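Local coordinates for protein cellobiose 2-epimerase (Caldibacillus thermoamylovorans, PDB 5ZHB) that catalyses the epimerization of cellobiose at C2 of its reducing-end sugar, converting the glucose unit there into mannose, at residues E11-I16 with R64-E69; K157-R162 with E166-M171; A258-G263 with F316-E321. All blocks are in the same frame, centred on the assembly; numbering follows the deposited sequence.

Contacts 1, 2 and 3 follow one another along the chain without overlap, each closing before the next opens. Contacts 1 and 3 join helices: 2-21 with the end of 49-66, and 245-262 with 306-323. Contact 2 belongs instead to strand 155-160 of a three-stranded antiparallel sheet and the loop after it. Contacts 1 and 2 lie on opposite sides of the chain's centre, their own centres about 37 Å apart; the contact centres are about 24 Å apart for 1 and 3 and about 32 Å for 2 and 3. None touches another, so they are separate local junctions within one predominantly helical (alpha/alpha)6-barrel fold.

Contact 1: residues E11-I16 with R64-E69; sequences ELETHI and RVLKKE
Two helices of the (alpha/alpha)6 barrel, 2-21 and 49-66, meet here where the second one ends, and the link is a salt bridge beside a leucine pair. L66 CD1 makes the closest contacts of its side chain. It lies 3.8 Å from L12 CD2, the two leucines meeting at a slant, and 3.5 Å from E13 OE2, so one methyl touches both a branched side chain and a carboxylate. E13 and L66 approach from opposite directions; E13 CG also lies 3.8 Å from L66 CD1, which shows that the aliphatic part of the glutamate shares in the packing.

The polar bond comes from K68, two residues beyond L66. Its NZ donates to E13 OE2 at 3.1 Å, standing above the carboxylate plane by 40°, hence not along an in-plane direction. K68 runs nearly straight to CE and bends only at its last torsion (chi4 56°), which turns the ammonium group to the carboxylate. E13 has further partners: OE1 forms a salt bridge with R9 and OE2 a hydrogen bond with Y71 OH, so both carboxylate oxygens are held, and the flanking positive charges would probably stabilise its ionised form.

Between L66 and K68 the backbone leaves helical geometry at K67, with positive phi (75°). Small in area, at 165 Å² in all, this is the flank of helix 2-21 packed against the C-terminal end of helix 49-66, with an apolar inner side and a charged outer one, within the (alpha/alpha)6 barrel, where L12 also packs on C381 and L382 of helix 375-387.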
# COMPACT_ATOMS: atom_id res chain seq x y z
N GLU A 11 5.37 3.12 -19.24
CA GLU A 11 4.49 3.97 -18.42
C GLU A 11 5.27 4.42 -17.20
O GLU A 11 5.27 5.62 -16.87
CB GLU A 11 3.14 3.31 -18.13
CG GLU A 11 2.23 4.11 -17.19
CD GLU A 11 1.85 5.52 -17.65
OE1 GLU A 11 1.93 5.78 -18.87
OE2 GLU A 11 1.49 6.36 -16.80
N LEU A 12 5.99 3.49 -16.58
CA LEU A 12 6.71 3.78 -15.36
C LEU A 12 7.81 4.82 -15.60
O LEU A 12 7.87 5.82 -14.90
CB LEU A 12 7.31 2.51 -14.77
CG LEU A 12 8.18 2.69 -13.54
CD1 LEU A 12 7.38 3.33 -12.41
CD2 LEU A 12 8.74 1.36 -13.13
N GLU A 13 8.68 4.54 -16.57
CA GLU A 13 9.91 5.30 -16.75
C GLU A 13 9.66 6.61 -17.50
O GLU A 13 10.39 7.56 -17.29
CB GLU A 13 10.94 4.43 -17.47
CG GLU A 13 11.39 3.25 -16.61
CD GLU A 13 12.72 2.63 -16.98
OE1 GLU A 13 12.73 1.85 -17.96
OE2 GLU A 13 13.74 2.93 -16.30
N THR A 14 8.64 6.68 -18.36
CA THR A 14 8.46 7.89 -19.17
C THR A 14 7.34 8.79 -18.64
O THR A 14 7.27 9.93 -19.07
CB THR A 14 8.25 7.59 -20.66
OG1 THR A 14 6.94 7.10 -20.88
CG2 THR A 14 9.29 6.65 -21.23
N HIS A 15 6.45 8.30 -17.74
CA HIS A 15 5.30 9.09 -17.32
C HIS A 15 5.30 9.18 -15.79
O HIS A 15 5.35 10.29 -15.25
CB HIS A 15 4.03 8.54 -17.97
CG HIS A 15 2.80 9.37 -17.77
ND1 HIS A 15 2.77 10.74 -17.91
CD2 HIS A 15 1.54 9.00 -17.50
CE1 HIS A 15 1.53 11.16 -17.69
NE2 HIS A 15 0.78 10.11 -17.45
N ILE A 16 5.26 8.03 -15.10
CA ILE A 16 5.02 8.02 -13.65
C ILE A 16 6.20 8.62 -12.91
O ILE A 16 6.05 9.59 -12.17
CB ILE A 16 4.72 6.60 -13.11
CG1 ILE A 16 3.47 6.01 -13.75
CG2 ILE A 16 4.60 6.67 -11.59
CD1 ILE A 16 3.18 4.56 -13.40
N ARG A 64 16.26 -0.59 -7.42
CA ARG A 64 16.60 -2.01 -7.26
C ARG A 64 16.40 -2.77 -8.56
O ARG A 64 17.23 -3.59 -8.95
CB ARG A 64 15.72 -2.68 -6.20
CG ARG A 64 16.11 -4.12 -5.91
CD ARG A 64 15.46 -4.75 -4.69
NE ARG A 64 14.02 -4.51 -4.59
CZ ARG A 64 13.08 -5.07 -5.33
NH1 ARG A 64 13.34 -6.12 -6.07
NH2 ARG A 64 11.85 -4.60 -5.29
N VAL A 65 15.28 -2.50 -9.24
CA VAL A 65 14.86 -3.28 -10.38
C VAL A 65 15.48 -2.70 -11.64
O VAL A 65 15.91 -3.47 -12.49
CB VAL A 65 13.33 -3.31 -10.50
CG1 VAL A 65 12.88 -3.92 -11.83
CG2 VAL A 65 12.68 -4.03 -9.32
N LEU A 66 15.50 -1.36 -11.76
CA LEU A 66 15.86 -0.75 -13.03
C LEU A 66 17.25 -0.12 -13.01
O LEU A 66 17.76 0.17 -14.08
CB LEU A 66 14.83 0.29 -13.42
CG LEU A 66 13.42 -0.25 -13.64
CD1 LEU A 66 12.45 0.91 -13.78
CD2 LEU A 66 13.35 -1.19 -14.83
N LYS A 67 17.78 0.22 -11.82
CA LYS A 67 19.19 0.48 -11.59
C LYS A 67 19.64 1.84 -12.13
O LYS A 67 20.83 2.11 -12.14
CB LYS A 67 20.08 -0.64 -12.15
CG LYS A 67 19.83 -2.01 -11.54
CD LYS A 67 20.58 -3.12 -12.26
CE LYS A 67 19.82 -4.41 -12.38
NZ LYS A 67 19.99 -5.24 -11.19
N LYS A 68 18.71 2.72 -12.53
CA LYS A 68 19.08 4.05 -12.96
C LYS A 68 19.42 4.90 -11.74
O LYS A 68 18.64 4.93 -10.79
CB LYS A 68 17.92 4.73 -13.70
CG LYS A 68 17.63 4.27 -15.12
CD LYS A 68 16.80 5.30 -15.89
CE LYS A 68 16.84 5.14 -17.38
NZ LYS A 68 16.40 3.79 -17.75
N GLU A 69 20.54 5.63 -11.80
CA GLU A 69 21.07 6.32 -10.62
C GLU A 69 20.17 7.49 -10.22
O GLU A 69 20.14 7.85 -9.05
CB GLU A 69 22.51 6.78 -10.88
CG GLU A 69 23.39 6.82 -9.63
CD GLU A 69 23.85 5.50 -9.01
OE1 GLU A 69 23.53 4.38 -9.50
OE2 GLU A 69 24.60 5.59 -8.01

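Contact 2: residues K157-R162 with E166-M171; sequences KEEFNR and EQSNEM
N169, E158 and E159 make the close-packed part of this contact, in which the loop after strand 155-160 folds back over the strand. N169 OD1 takes the backbone N of E158 at 2.9 Å; the N-H points fairly straight at the oxygen (157°), yet the donor stands well above the carbonyl plane. The amide lies across E158, its plane nearly perpendicular to the carboxylate (87°), with N169 CG 3.5 Å from E158 CB. E159, buried and the residue most covered here, packs against Q167 and S168. Q167 N to E159 O, 3.0 Å, ties the backbones where F160 and E166 form a single bridge. There F160 CD2 comes within 3.4 Å of E166 N, obliquely to the ring.

Toward solvent the contact rests on longer chains. K157, extended beyond CG, crosses E166 at about a right angle and gives NZ to E166 OE1 at 2.8 Å, on the syn side but 30° out of the carboxylate plane. At the other edge a water accepts from N161 ND2 at 3.1 Å and reaches Q167 OE1 only weakly; N161 OD1 accepts from E165 N.

Strand 155-160 is the middle one of its antiparallel sheet, between 106-110 and 149-150. E159 OE2 is salt-bridged to R108, which Q167 also touches; F160 is backbone-bonded to K109 of strand 106-110, E158 to V111 starting helix 111-128, and E158 OE2 accepts from T182 and from T185 of helix 183-199.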
# COMPACT_ATOMS: atom_id res chain seq x y z
N LYS A 157 -2.81 -2.57 17.10
CA LYS A 157 -3.59 -1.43 17.50
C LYS A 157 -3.56 -0.37 16.40
O LYS A 157 -3.03 -0.61 15.31
CB LYS A 157 -3.01 -0.98 18.85
CG LYS A 157 -3.27 -1.90 20.04
CD LYS A 157 -2.80 -1.26 21.34
CE LYS A 157 -3.05 -2.11 22.55
NZ LYS A 157 -2.78 -1.34 23.78
N GLU A 158 -4.22 0.76 16.67
CA GLU A 158 -4.53 1.77 15.67
C GLU A 158 -3.80 3.07 16.03
O GLU A 158 -2.66 3.28 15.61
CB GLU A 158 -6.04 1.94 15.53
CG GLU A 158 -6.75 0.73 14.90
CD GLU A 158 -6.41 0.57 13.42
OE1 GLU A 158 -6.36 1.61 12.74
OE2 GLU A 158 -6.22 -0.56 12.96
N GLU A 159 -4.47 3.95 16.79
CA GLU A 159 -4.08 5.36 16.87
C GLU A 159 -3.66 5.71 18.30
O GLU A 159 -4.35 5.36 19.26
CB GLU A 159 -5.23 6.27 16.42
CG GLU A 159 -4.96 7.77 16.56
CD GLU A 159 -6.16 8.61 16.15
OE1 GLU A 159 -6.76 8.24 15.14
OE2 GLU A 159 -6.51 9.60 16.82
N PHE A 160 -2.54 6.46 18.39
CA PHE A 160 -2.01 7.02 19.63
C PHE A 160 -1.76 8.51 19.45
O PHE A 160 -1.60 9.00 18.32
CB PHE A 160 -0.69 6.31 19.99
CG PHE A 160 -0.82 4.80 20.14
CD1 PHE A 160 -0.96 3.98 19.01
CD2 PHE A 160 -0.82 4.20 21.39
CE1 PHE A 160 -1.09 2.61 19.15
CE2 PHE A 160 -0.93 2.82 21.52
CZ PHE A 160 -1.08 2.03 20.39
N ASN A 161 -1.63 9.25 20.58
CA ASN A 161 -1.14 10.61 20.53
C ASN A 161 0.36 10.56 20.34
O ASN A 161 0.98 9.48 20.35
CB ASN A 161 -1.59 11.45 21.73
CG ASN A 161 -1.05 10.95 23.05
OD1 ASN A 161 -0.08 10.18 23.11
ND2 ASN A 161 -1.65 11.44 24.13
N ARG A 162 0.95 11.76 20.26
CA ARG A 162 2.38 11.89 20.05
C ARG A 162 3.18 11.05 21.04
O ARG A 162 4.21 10.49 20.68
CB ARG A 162 2.78 13.36 20.11
CG ARG A 162 4.22 13.61 19.66
CD ARG A 162 4.74 15.05 19.92
NE ARG A 162 6.17 15.03 19.70
CZ ARG A 162 7.03 15.99 20.01
NH1 ARG A 162 6.66 17.03 20.70
NH2 ARG A 162 8.29 15.89 19.63
N GLU A 166 -2.66 5.56 23.88
CA GLU A 166 -3.75 5.08 23.05
C GLU A 166 -4.93 6.04 23.08
O GLU A 166 -5.45 6.35 24.15
CB GLU A 166 -4.12 3.68 23.56
CG GLU A 166 -4.97 2.91 22.57
CD GLU A 166 -4.95 1.41 22.73
OE1 GLU A 166 -4.39 0.91 23.73
OE2 GLU A 166 -5.46 0.73 21.80
N GLN A 167 -5.34 6.46 21.86
CA GLN A 167 -6.43 7.40 21.63
C GLN A 167 -7.66 6.62 21.16
O GLN A 167 -7.65 5.39 21.18
CB GLN A 167 -6.08 8.43 20.56
CG GLN A 167 -5.11 9.52 21.02
CD GLN A 167 -5.08 10.73 20.11
OE1 GLN A 167 -5.45 11.83 20.52
NE2 GLN A 167 -4.64 10.55 18.88
N SER A 168 -8.72 7.35 20.80
CA SER A 168 -9.77 6.85 19.92
C SER A 168 -9.17 6.00 18.79
O SER A 168 -8.89 6.53 17.72
CB SER A 168 -10.56 7.99 19.34
OG SER A 168 -9.79 8.68 18.37
N ASN A 169 -9.00 4.69 19.06
CA ASN A 169 -8.23 3.74 18.25
C ASN A 169 -9.23 3.07 17.30
O ASN A 169 -9.84 2.06 17.63
CB ASN A 169 -7.33 2.93 19.22
CG ASN A 169 -6.95 1.49 18.87
OD1 ASN A 169 -5.80 1.09 19.10
ND2 ASN A 169 -7.91 0.65 18.46
N GLU A 170 -9.44 3.69 16.12
CA GLU A 170 -10.55 3.34 15.25
C GLU A 170 -10.17 3.57 13.78
O GLU A 170 -8.99 3.58 13.45
CB GLU A 170 -11.83 4.03 15.72
CG GLU A 170 -11.67 5.34 16.51
CD GLU A 170 -11.76 6.66 15.76
OE1 GLU A 170 -10.82 7.48 15.84
OE2 GLU A 170 -12.81 6.90 15.13
N MET A 171 -11.19 3.64 12.91
CA MET A 171 -11.07 4.30 11.62
C MET A 171 -11.88 5.60 11.72
O MET A 171 -13.11 5.57 11.71
CB MET A 171 -11.53 3.37 10.49
CG MET A 171 -10.56 3.26 9.30
SD MET A 171 -10.93 4.26 7.84
CE MET A 171 -10.22 3.29 6.50
O HOH W 1 -4.02 13.15 23.21

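Contact 3: residues A258-G263 with F316-E321; sequences ALKVTG and FYNAYE
K260 and N318 reach for each other from opposite directions, across from helix 245-262 to helix 306-323. The nearest CA pair, K260 CA and N318 CA, is 12.1 Å apart, so the side chains alone span the distance. K260 is extended beyond CG to its ammonium end, and NZ donates to N318 OD1 at 2.9 Å. The donor lies in the carbonyl plane, on a lone pair, with a C=O...donor angle of 141°. In N318 the CG is trans to the backbone N (chi1 -171°), which carries the amide outward from its helix; the bonds to K260, R387 and D256 set which end is oxygen and which nitrogen.

Of these, D256 OD2 binds K260 NZ as a salt bridge and also accepts from N318 ND2, so one carboxylate oxygen serves lysine and amide alike, and the amide cannot readily turn over. N318 OD1 takes a second donor, R387 NH1, which is also salt-bridged to E321.

Just beyond K260 its helix closes with a Schellman motif at G263 (phi 71°). With only 56 Å² buried between the segments, this is a polar bridge between well-separated helices, a buried asparagine joining lysine, aspartate and arginine within the (alpha/alpha)6 barrel.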
# COMPACT_ATOMS: atom_id res chain seq x y z
N ALA A 258 4.28 -13.21 1.54
CA ALA A 258 4.66 -13.50 2.92
C ALA A 258 4.94 -15.01 3.06
O ALA A 258 5.95 -15.43 3.64
CB ALA A 258 3.58 -13.04 3.87
N LEU A 259 4.05 -15.81 2.46
CA LEU A 259 4.26 -17.25 2.34
C LEU A 259 5.60 -17.59 1.71
O LEU A 259 6.33 -18.43 2.25
CB LEU A 259 3.09 -17.88 1.60
CG LEU A 259 1.74 -17.82 2.30
CD1 LEU A 259 0.67 -18.44 1.40
CD2 LEU A 259 1.77 -18.47 3.67
N LYS A 260 5.93 -16.98 0.56
CA LYS A 260 7.13 -17.31 -0.18
C LYS A 260 8.40 -16.93 0.59
O LYS A 260 9.37 -17.71 0.62
CB LYS A 260 7.18 -16.61 -1.55
CG LYS A 260 6.12 -17.02 -2.56
CD LYS A 260 5.84 -15.96 -3.63
CE LYS A 260 4.64 -16.32 -4.43
NZ LYS A 260 4.18 -15.33 -5.41
N VAL A 261 8.42 -15.73 1.19
CA VAL A 261 9.60 -15.22 1.89
C VAL A 261 9.90 -16.07 3.13
O VAL A 261 11.06 -16.24 3.52
CB VAL A 261 9.38 -13.73 2.23
CG1 VAL A 261 10.31 -13.20 3.30
CG2 VAL A 261 9.44 -12.85 0.99
N THR A 262 8.87 -16.62 3.77
CA THR A 262 9.10 -17.40 4.98
C THR A 262 9.04 -18.92 4.76
O THR A 262 9.16 -19.67 5.73
CB THR A 262 8.10 -16.98 6.04
OG1 THR A 262 6.77 -17.33 5.65
CG2 THR A 262 8.21 -15.51 6.38
N GLY A 263 8.80 -19.41 3.53
CA GLY A 263 8.79 -20.85 3.27
C GLY A 263 7.58 -21.55 3.88
O GLY A 263 7.63 -22.73 4.22
N PHE A 316 -4.10 -10.75 -9.95
CA PHE A 316 -4.59 -11.64 -10.99
C PHE A 316 -3.43 -12.31 -11.72
O PHE A 316 -3.52 -13.51 -12.02
CB PHE A 316 -5.55 -10.91 -11.91
CG PHE A 316 -6.94 -10.60 -11.37
CD1 PHE A 316 -7.54 -11.32 -10.34
CD2 PHE A 316 -7.68 -9.59 -11.95
CE1 PHE A 316 -8.82 -11.00 -9.89
CE2 PHE A 316 -8.97 -9.29 -11.53
CZ PHE A 316 -9.52 -9.98 -10.48
N TYR A 317 -2.33 -11.59 -11.94
CA TYR A 317 -1.17 -12.19 -12.58
C TYR A 317 -0.50 -13.23 -11.68
O TYR A 317 -0.04 -14.28 -12.15
CB TYR A 317 -0.19 -11.12 -13.07
CG TYR A 317 0.89 -11.79 -13.89
CD1 TYR A 317 0.63 -12.27 -15.17
CD2 TYR A 317 2.15 -12.01 -13.35
CE1 TYR A 317 1.61 -12.91 -15.92
CE2 TYR A 317 3.12 -12.67 -14.08
CZ TYR A 317 2.85 -13.13 -15.36
OH TYR A 317 3.85 -13.75 -16.04
N ASN A 318 -0.40 -12.94 -10.37
CA ASN A 318 0.08 -13.91 -9.40
C ASN A 318 -0.78 -15.18 -9.46
O ASN A 318 -0.24 -16.29 -9.53
CB ASN A 318 0.04 -13.33 -7.98
CG ASN A 318 0.72 -14.20 -6.94
OD1 ASN A 318 1.92 -14.44 -7.02
ND2 ASN A 318 -0.04 -14.65 -5.95
N ALA A 319 -2.09 -15.01 -9.43
CA ALA A 319 -3.03 -16.10 -9.52
C ALA A 319 -2.83 -16.92 -10.81
O ALA A 319 -2.99 -18.14 -10.78
CB ALA A 319 -4.42 -15.57 -9.45
N TYR A 320 -2.53 -16.22 -11.91
CA TYR A 320 -2.24 -16.88 -13.18
C TYR A 320 -1.02 -17.76 -13.03
O TYR A 320 -1.03 -18.89 -13.53
CB TYR A 320 -2.05 -15.90 -14.33
CG TYR A 320 -1.63 -16.55 -15.64
CD1 TYR A 320 -2.53 -17.35 -16.36
CD2 TYR A 320 -0.36 -16.36 -16.16
CE1 TYR A 320 -2.17 -17.96 -17.54
CE2 TYR A 320 -0.00 -16.92 -17.37
CZ TYR A 320 -0.90 -17.73 -18.06
OH TYR A 320 -0.54 -18.28 -19.25
N GLU A 321 0.02 -17.25 -12.35
CA GLU A 321 1.24 -18.01 -12.09
C GLU A 321 0.92 -19.29 -11.32
O GLU A 321 1.47 -20.34 -11.60
CB GLU A 321 2.31 -17.15 -11.42
CG GLU A 321 2.99 -16.13 -12.34
CD GLU A 321 4.11 -15.30 -11.73
OE1 GLU A 321 3.82 -14.46 -10.87
OE2 GLU A 321 5.28 -15.44 -12.12